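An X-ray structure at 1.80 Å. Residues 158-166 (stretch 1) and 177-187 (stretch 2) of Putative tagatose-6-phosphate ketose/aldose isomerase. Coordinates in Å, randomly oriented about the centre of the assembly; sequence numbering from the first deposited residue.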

# COMPACT_ATOMS: atom_id res chain seq x y z
N ALA A 158 20.28 3.62 -19.47
CA ALA A 158 20.36 2.67 -18.37
C ALA A 158 21.51 3.03 -17.46
O ALA A 158 22.60 3.40 -17.91
N LEU A 159 21.25 2.88 -16.17
CA LEU A 159 22.24 3.15 -15.16
C LEU A 159 22.58 1.84 -14.44
O LEU A 159 21.73 1.20 -13.82
N LEU A 160 23.84 1.46 -14.52
CA LEU A 160 24.32 0.22 -13.92
C LEU A 160 24.84 0.46 -12.50
O LEU A 160 25.63 1.40 -12.28
N MSE A 161 24.44 -0.39 -11.56
CA MSE A 161 24.88 -0.25 -10.16
C MSE A 161 26.25 -0.91 -10.04
O MSE A 161 26.65 -1.68 -10.94
N PRO A 162 27.01 -0.60 -8.96
CA PRO A 162 28.28 -1.29 -8.76
C PRO A 162 28.12 -2.82 -8.68
O PRO A 162 27.11 -3.33 -8.20
N ALA A 163 29.11 -3.52 -9.20
CA ALA A 163 29.05 -4.97 -9.36
C ALA A 163 28.70 -5.72 -8.07
O ALA A 163 27.96 -6.69 -8.12
N GLU A 164 29.22 -5.27 -6.93
CA GLU A 164 28.97 -5.97 -5.66
C GLU A 164 27.51 -5.92 -5.22
O GLU A 164 27.11 -6.70 -4.35
N THR A 165 26.72 -5.04 -5.82
CA THR A 165 25.31 -4.91 -5.44
C THR A 165 24.39 -5.88 -6.18
O THR A 165 23.19 -5.86 -5.95
N HIS A 166 24.92 -6.73 -7.07
CA HIS A 166 24.13 -7.81 -7.66
C HIS A 166 24.08 -8.90 -6.59
O HIS A 166 24.82 -9.88 -6.65
N THR A 177 19.13 -0.64 -1.56
CA THR A 177 19.61 0.63 -1.03
C THR A 177 20.46 1.40 -2.06
O THR A 177 20.35 2.64 -2.17
N THR A 178 21.25 0.70 -2.87
CA THR A 178 22.09 1.40 -3.83
C THR A 178 21.25 1.97 -4.99
O THR A 178 21.46 3.12 -5.42
N MSE A 179 20.26 1.21 -5.43
CA MSE A 179 19.32 1.70 -6.43
C MSE A 179 18.55 2.91 -5.93
O MSE A 179 18.38 3.87 -6.67
N MSE A 180 18.13 2.87 -4.66
CA MSE A 180 17.39 3.96 -4.07
C MSE A 180 18.21 5.26 -3.99
O MSE A 180 17.74 6.33 -4.37
N ALA A 181 19.44 5.14 -3.49
CA ALA A 181 20.37 6.28 -3.40
C ALA A 181 20.68 6.83 -4.78
O ALA A 181 20.74 8.05 -4.97
N SER A 182 20.85 5.94 -5.75
CA SER A 182 21.12 6.36 -7.14
C SER A 182 19.95 7.17 -7.73
O SER A 182 20.16 8.23 -8.32
N CYS A 183 18.73 6.67 -7.56
CA CYS A 183 17.54 7.36 -8.06
C CYS A 183 17.40 8.76 -7.45
O CYS A 183 17.19 9.72 -8.17
N LEU A 184 17.58 8.86 -6.13
CA LEU A 184 17.56 10.15 -5.46
C LEU A 184 18.63 11.09 -6.05
O LEU A 184 18.34 12.26 -6.35
N ALA A 185 19.83 10.56 -6.29
CA ALA A 185 20.95 11.36 -6.80
C ALA A 185 20.72 11.81 -8.21
O ALA A 185 21.16 12.89 -8.58
N VAL A 186 20.05 10.99 -9.01
CA VAL A 186 19.76 11.35 -10.39
C VAL A 186 18.83 12.54 -10.43
O VAL A 186 19.09 13.50 -11.17
N PHE A 187 17.77 12.52 -9.62
CA PHE A 187 16.71 13.55 -9.74
C PHE A 187 16.80 14.71 -8.78
O PHE A 187 16.20 15.76 -9.04

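What does the strand offer the helix first? Leu159 points toward it in a t, p rotamer, whereas the side chains of Ala158 and Leu160 stay out of reach. CD2 of Leu159 lies 3.6 Å from CG2 of Val186, a t rotamer also pointing toward the other stretch, and this apolar pair closes one end of the contact.

Which residue fills the middle? Selenomethionine Met161 has the largest covered area, its m, m side chain curling so that SE comes 3.1 Å from OG of Ser182 and 3.8 Å from O of Thr178. That same carbonyl accepts a hydrogen bond from Ser182, OG to O at 2.6 Å, helped by the m rotamer that folds the hydroxyl back along the helix. Closer to the backbone, CG of Met161 packs 3.8 Å from CG of Met179, another selenomethionine, whose CA-to-CB bond points sideways.

How does the chain finish the contact beyond Met161? The CA-to-CB bond of Pro162 points sideways, and its CD lies 3.8 Å from CG2 of Thr178. Thr165, in rotamer p, points toward the helix and brings CG2 to 3.5 Å from OG1 of Thr178. The hydroxyl of Thr165 is used locally: OG1 of Thr165 donates to O of Pro162 at 2.7 Å, bracing the turn. No hydrogen bond crosses between the stretches, so packing alone joins them directly.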

# COMPACT_ATOMS: atom_id res chain seq x y z
CB ALA A 158 20.52 1.29 -18.86
CB LEU A 159 21.70 4.21 -14.23
CG LEU A 159 22.54 4.75 -13.10
CD1 LEU A 159 23.88 5.29 -13.63
CD2 LEU A 159 21.67 5.86 -12.43
CB LEU A 160 25.44 -0.35 -14.80
CG LEU A 160 25.91 -1.77 -14.50
CD1 LEU A 160 24.79 -2.80 -14.67
CD2 LEU A 160 27.13 -2.09 -15.41
CB MSE A 161 23.87 -0.92 -9.22
CG MSE A 161 22.50 -0.32 -9.24
SE MSE A 161 22.48 1.56 -8.70
CE MSE A 161 22.69 2.50 -10.43
CB PRO A 162 28.81 -0.70 -7.45
CG PRO A 162 28.09 0.66 -7.36
CD PRO A 162 26.75 0.38 -7.90
CB ALA A 163 30.35 -5.49 -9.92
CB GLU A 164 29.85 -5.44 -4.52
CG GLU A 164 29.52 -4.01 -3.99
CD GLU A 164 30.19 -2.89 -4.75
OE1 GLU A 164 30.49 -3.09 -5.94
OE2 GLU A 164 30.44 -1.82 -4.13
CB THR A 165 24.78 -3.45 -5.60
OG1 THR A 165 24.66 -3.13 -7.00
CG2 THR A 165 25.69 -2.46 -4.90
CB HIS A 166 24.74 -8.33 -8.95
CG HIS A 166 23.86 -9.29 -9.71
ND1 HIS A 166 24.08 -9.61 -11.03
CD2 HIS A 166 22.74 -9.96 -9.35
CE1 HIS A 166 23.16 -10.47 -11.45
NE2 HIS A 166 22.34 -10.70 -10.44
CB THR A 177 20.34 0.46 0.32
OG1 THR A 177 21.48 -0.39 0.15
CG2 THR A 177 19.33 -0.07 1.40
CB THR A 178 23.30 0.54 -4.32
OG1 THR A 178 23.99 0.00 -3.17
CG2 THR A 178 24.27 1.40 -5.16
CB MSE A 179 18.36 0.58 -6.88
CG MSE A 179 19.05 -0.45 -7.76
SE MSE A 179 17.83 -1.80 -8.54
CE MSE A 179 16.99 -2.41 -6.93
CB MSE A 180 16.88 3.59 -2.68
CG MSE A 180 16.01 4.69 -2.09
SE MSE A 180 14.81 3.99 -0.72
CE MSE A 180 16.14 3.17 0.52
CB ALA A 181 21.66 5.86 -2.71
CB SER A 182 21.46 5.17 -8.03
OG SER A 182 22.54 4.43 -7.45
CB CYS A 183 16.27 6.55 -7.82
SG CYS A 183 14.84 7.21 -8.73
CB LEU A 184 17.77 9.96 -3.96
CG LEU A 184 16.64 9.36 -3.13
CD1 LEU A 184 17.18 9.00 -1.72
CD2 LEU A 184 15.42 10.31 -3.00
CB ALA A 185 22.27 10.61 -6.69
CB VAL A 186 19.15 10.17 -11.20
CG1 VAL A 186 18.50 10.68 -12.52
CG2 VAL A 186 20.24 9.07 -11.49
CB PHE A 187 15.32 12.88 -9.69
CG PHE A 187 15.08 11.99 -10.86
CD1 PHE A 187 14.74 12.54 -12.09
CD2 PHE A 187 15.28 10.62 -10.77
CE1 PHE A 187 14.54 11.72 -13.20
CE2 PHE A 187 15.10 9.81 -11.87
CZ PHE A 187 14.74 10.37 -13.11